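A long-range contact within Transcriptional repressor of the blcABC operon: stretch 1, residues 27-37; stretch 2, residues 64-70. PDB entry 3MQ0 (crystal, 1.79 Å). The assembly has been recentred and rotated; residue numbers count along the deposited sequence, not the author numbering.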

# COMPACT_ATOMS: atom_id res chain seq x y z
N PRO B 27 1.62 -26.50 -11.45
CA PRO B 27 2.35 -26.71 -10.20
C PRO B 27 3.38 -25.64 -9.85
O PRO B 27 3.42 -25.23 -8.69
CB PRO B 27 3.06 -28.04 -10.43
CG PRO B 27 2.23 -28.75 -11.39
CD PRO B 27 1.57 -27.73 -12.26
N ALA B 28 4.20 -25.21 -10.80
CA ALA B 28 5.26 -24.24 -10.50
C ALA B 28 4.68 -22.90 -10.01
O ALA B 28 5.22 -22.26 -9.10
CB ALA B 28 6.17 -24.03 -11.72
N LEU B 29 3.57 -22.49 -10.60
CA LEU B 29 2.91 -21.28 -10.16
C LEU B 29 2.35 -21.42 -8.73
O LEU B 29 2.51 -20.53 -7.91
CB LEU B 29 1.79 -20.89 -11.13
CG LEU B 29 1.07 -19.61 -10.77
CD1 LEU B 29 2.04 -18.45 -10.60
CD2 LEU B 29 0.07 -19.33 -11.90
N ARG B 30 1.69 -22.54 -8.45
CA ARG B 30 1.16 -22.78 -7.11
C ARG B 30 2.26 -22.74 -6.05
O ARG B 30 2.08 -22.12 -5.00
CB ARG B 30 0.40 -24.10 -7.05
CG ARG B 30 -0.88 -24.11 -7.89
CD ARG B 30 -1.65 -25.40 -7.67
NE ARG B 30 -2.83 -25.46 -8.54
CZ ARG B 30 -4.00 -24.91 -8.25
NH1 ARG B 30 -4.16 -24.22 -7.12
NH2 ARG B 30 -5.01 -25.05 -9.09
N ARG B 31 3.40 -23.37 -6.33
CA ARG B 31 4.51 -23.36 -5.38
C ARG B 31 5.12 -21.96 -5.23
O ARG B 31 5.48 -21.56 -4.12
CB ARG B 31 5.62 -24.35 -5.76
CG ARG B 31 5.19 -25.82 -5.91
CD ARG B 31 4.21 -26.25 -4.86
NE ARG B 31 3.91 -27.68 -4.95
CZ ARG B 31 3.03 -28.22 -5.80
NH1 ARG B 31 2.36 -27.47 -6.65
NH2 ARG B 31 2.82 -29.53 -5.78
N ALA B 32 5.24 -21.23 -6.33
CA ALA B 32 5.80 -19.88 -6.26
C ALA B 32 4.90 -18.99 -5.39
O ALA B 32 5.37 -18.21 -4.58
CB ALA B 32 5.95 -19.28 -7.64
N VAL B 33 3.60 -19.12 -5.59
CA VAL B 33 2.64 -18.38 -4.77
C VAL B 33 2.76 -18.76 -3.29
O VAL B 33 2.77 -17.89 -2.41
CB VAL B 33 1.22 -18.54 -5.30
CG1 VAL B 33 0.20 -17.95 -4.32
CG2 VAL B 33 1.12 -17.88 -6.67
N ARG B 34 2.90 -20.05 -3.00
CA ARG B 34 3.10 -20.47 -1.61
C ARG B 34 4.36 -19.85 -0.98
O ARG B 34 4.34 -19.38 0.17
CB ARG B 34 3.13 -21.99 -1.52
CG ARG B 34 3.42 -22.54 -0.13
CD ARG B 34 3.20 -24.05 -0.13
NE ARG B 34 2.62 -24.50 -1.39
CZ ARG B 34 1.32 -24.58 -1.64
NH1 ARG B 34 0.44 -24.23 -0.70
NH2 ARG B 34 0.89 -24.99 -2.83
N ILE B 35 5.44 -19.84 -1.75
CA ILE B 35 6.71 -19.25 -1.31
C ILE B 35 6.55 -17.75 -1.06
O ILE B 35 7.01 -17.24 -0.05
CB ILE B 35 7.83 -19.49 -2.34
CG1 ILE B 35 8.23 -20.96 -2.34
CG2 ILE B 35 9.06 -18.63 -2.04
CD1 ILE B 35 9.02 -21.36 -3.59
N LEU B 36 5.92 -17.04 -1.99
CA LEU B 36 5.73 -15.61 -1.78
C LEU B 36 4.88 -15.33 -0.55
O LEU B 36 5.17 -14.40 0.21
CB LEU B 36 5.15 -14.93 -3.02
CG LEU B 36 6.17 -14.90 -4.17
CD1 LEU B 36 5.47 -14.68 -5.49
CD2 LEU B 36 7.26 -13.84 -3.96
N ASP B 37 3.85 -16.14 -0.33
CA ASP B 37 3.04 -15.95 0.86
C ASP B 37 3.86 -16.15 2.14
O ASP B 37 3.68 -15.42 3.12
CB ASP B 37 1.84 -16.87 0.86
CG ASP B 37 0.78 -16.46 -0.16
OD1 ASP B 37 0.85 -15.34 -0.71
OD2 ASP B 37 -0.14 -17.28 -0.39
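Stretch 2, residues 64-70: GLLAVMT

Stretch 2 is helical throughout, a piece of a helix that begins before G64 and runs on past T70. Stretch 1 is also helical from P27 to D37. The two helices cross steeply, at a signed crossing angle of -77°. Their axes come no closer than 10.9 Å. At such an angle the helices share one compact patch rather than a long seam, and 305 Å² is buried between them. The nearest CA atoms are those of A32 and M69, 7.4 Å apart.

Backbone hydrogen bonds stay within each helix. In stretch 2 they run from V68 N to G64 O (3.0 Å), M69 N to L65 O (2.9 Å) and T70 N to L66 O (3.0 Å). No hydrogen bond joins the two stretches.

The contact is mainly apolar. L65 and M69, one helical turn apart, both direct their CA-to-CB bonds toward stretch 1. L66 starts sideways, but its end comes nearer. These three residues meet I35, whose CD1 lies 3.9 Å from L65 CD2, 3.5 Å from L66 CD2 and 3.6 Å from M69 SD. M69 SD is 3.9 Å from A32 CB, and M69 CE is 3.7 Å from L36 CG. M69 therefore touches A32, I35 and L36, and it has the largest covered area in the patch. The small side chain of A32 lies where the two backbones are nearest.

Other contacts involve backbone or the aliphatic base of a polar side chain. M69 CE lies 3.5 Å from A32 O, a packing contact; that oxygen accepts the helical hydrogen bond from L36 N (2.9 Å). L65 CD2 packs 3.7 Å from R31 CB. The end of R31 leads away, and its guanidinium is hydrogen-bonded elsewhere in the structure. G64, A67, V68 and T70 make no contact with stretch 1.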

# COMPACT_ATOMS: atom_id res chain seq x y z
N GLY B 64 16.24 -24.81 -7.06
CA GLY B 64 16.14 -24.32 -8.43
C GLY B 64 14.96 -23.40 -8.61
O GLY B 64 15.05 -22.39 -9.30
N LEU B 65 13.83 -23.72 -7.99
CA LEU B 65 12.65 -22.87 -8.12
C LEU B 65 12.91 -21.52 -7.47
O LEU B 65 12.59 -20.48 -8.06
CB LEU B 65 11.42 -23.54 -7.51
CG LEU B 65 10.13 -22.73 -7.48
CD1 LEU B 65 9.68 -22.34 -8.89
CD2 LEU B 65 9.09 -23.59 -6.79
N LEU B 66 13.51 -21.53 -6.28
CA LEU B 66 13.82 -20.29 -5.59
C LEU B 66 14.77 -19.43 -6.43
O LEU B 66 14.63 -18.22 -6.49
CB LEU B 66 14.40 -20.56 -4.20
CG LEU B 66 13.48 -21.19 -3.15
CD1 LEU B 66 14.25 -21.49 -1.87
CD2 LEU B 66 12.30 -20.29 -2.86
N ALA B 67 15.74 -20.06 -7.09
CA ALA B 67 16.68 -19.31 -7.91
C ALA B 67 16.01 -18.68 -9.13
O ALA B 67 16.34 -17.57 -9.52
CB ALA B 67 17.87 -20.17 -8.33
N VAL B 68 15.05 -19.40 -9.72
CA VAL B 68 14.29 -18.86 -10.83
C VAL B 68 13.43 -17.68 -10.38
O VAL B 68 13.36 -16.68 -11.08
CB VAL B 68 13.41 -19.95 -11.49
CG1 VAL B 68 12.40 -19.31 -12.45
CG2 VAL B 68 14.29 -20.96 -12.22
N MET B 69 12.81 -17.79 -9.21
CA MET B 69 11.99 -16.71 -8.68
C MET B 69 12.82 -15.48 -8.40
O MET B 69 12.33 -14.36 -8.50
CB MET B 69 11.28 -17.14 -7.39
CG MET B 69 10.18 -18.18 -7.61
SD MET B 69 9.46 -18.74 -6.07
CE MET B 69 8.58 -17.24 -5.62
N THR B 70 14.08 -15.70 -8.04
CA THR B 70 15.01 -14.58 -7.85
C THR B 70 15.37 -13.92 -9.18
O THR B 70 15.39 -12.69 -9.30
CB THR B 70 16.26 -15.02 -7.07
OG1 THR B 70 15.85 -15.53 -5.80
CG2 THR B 70 17.18 -13.85 -6.86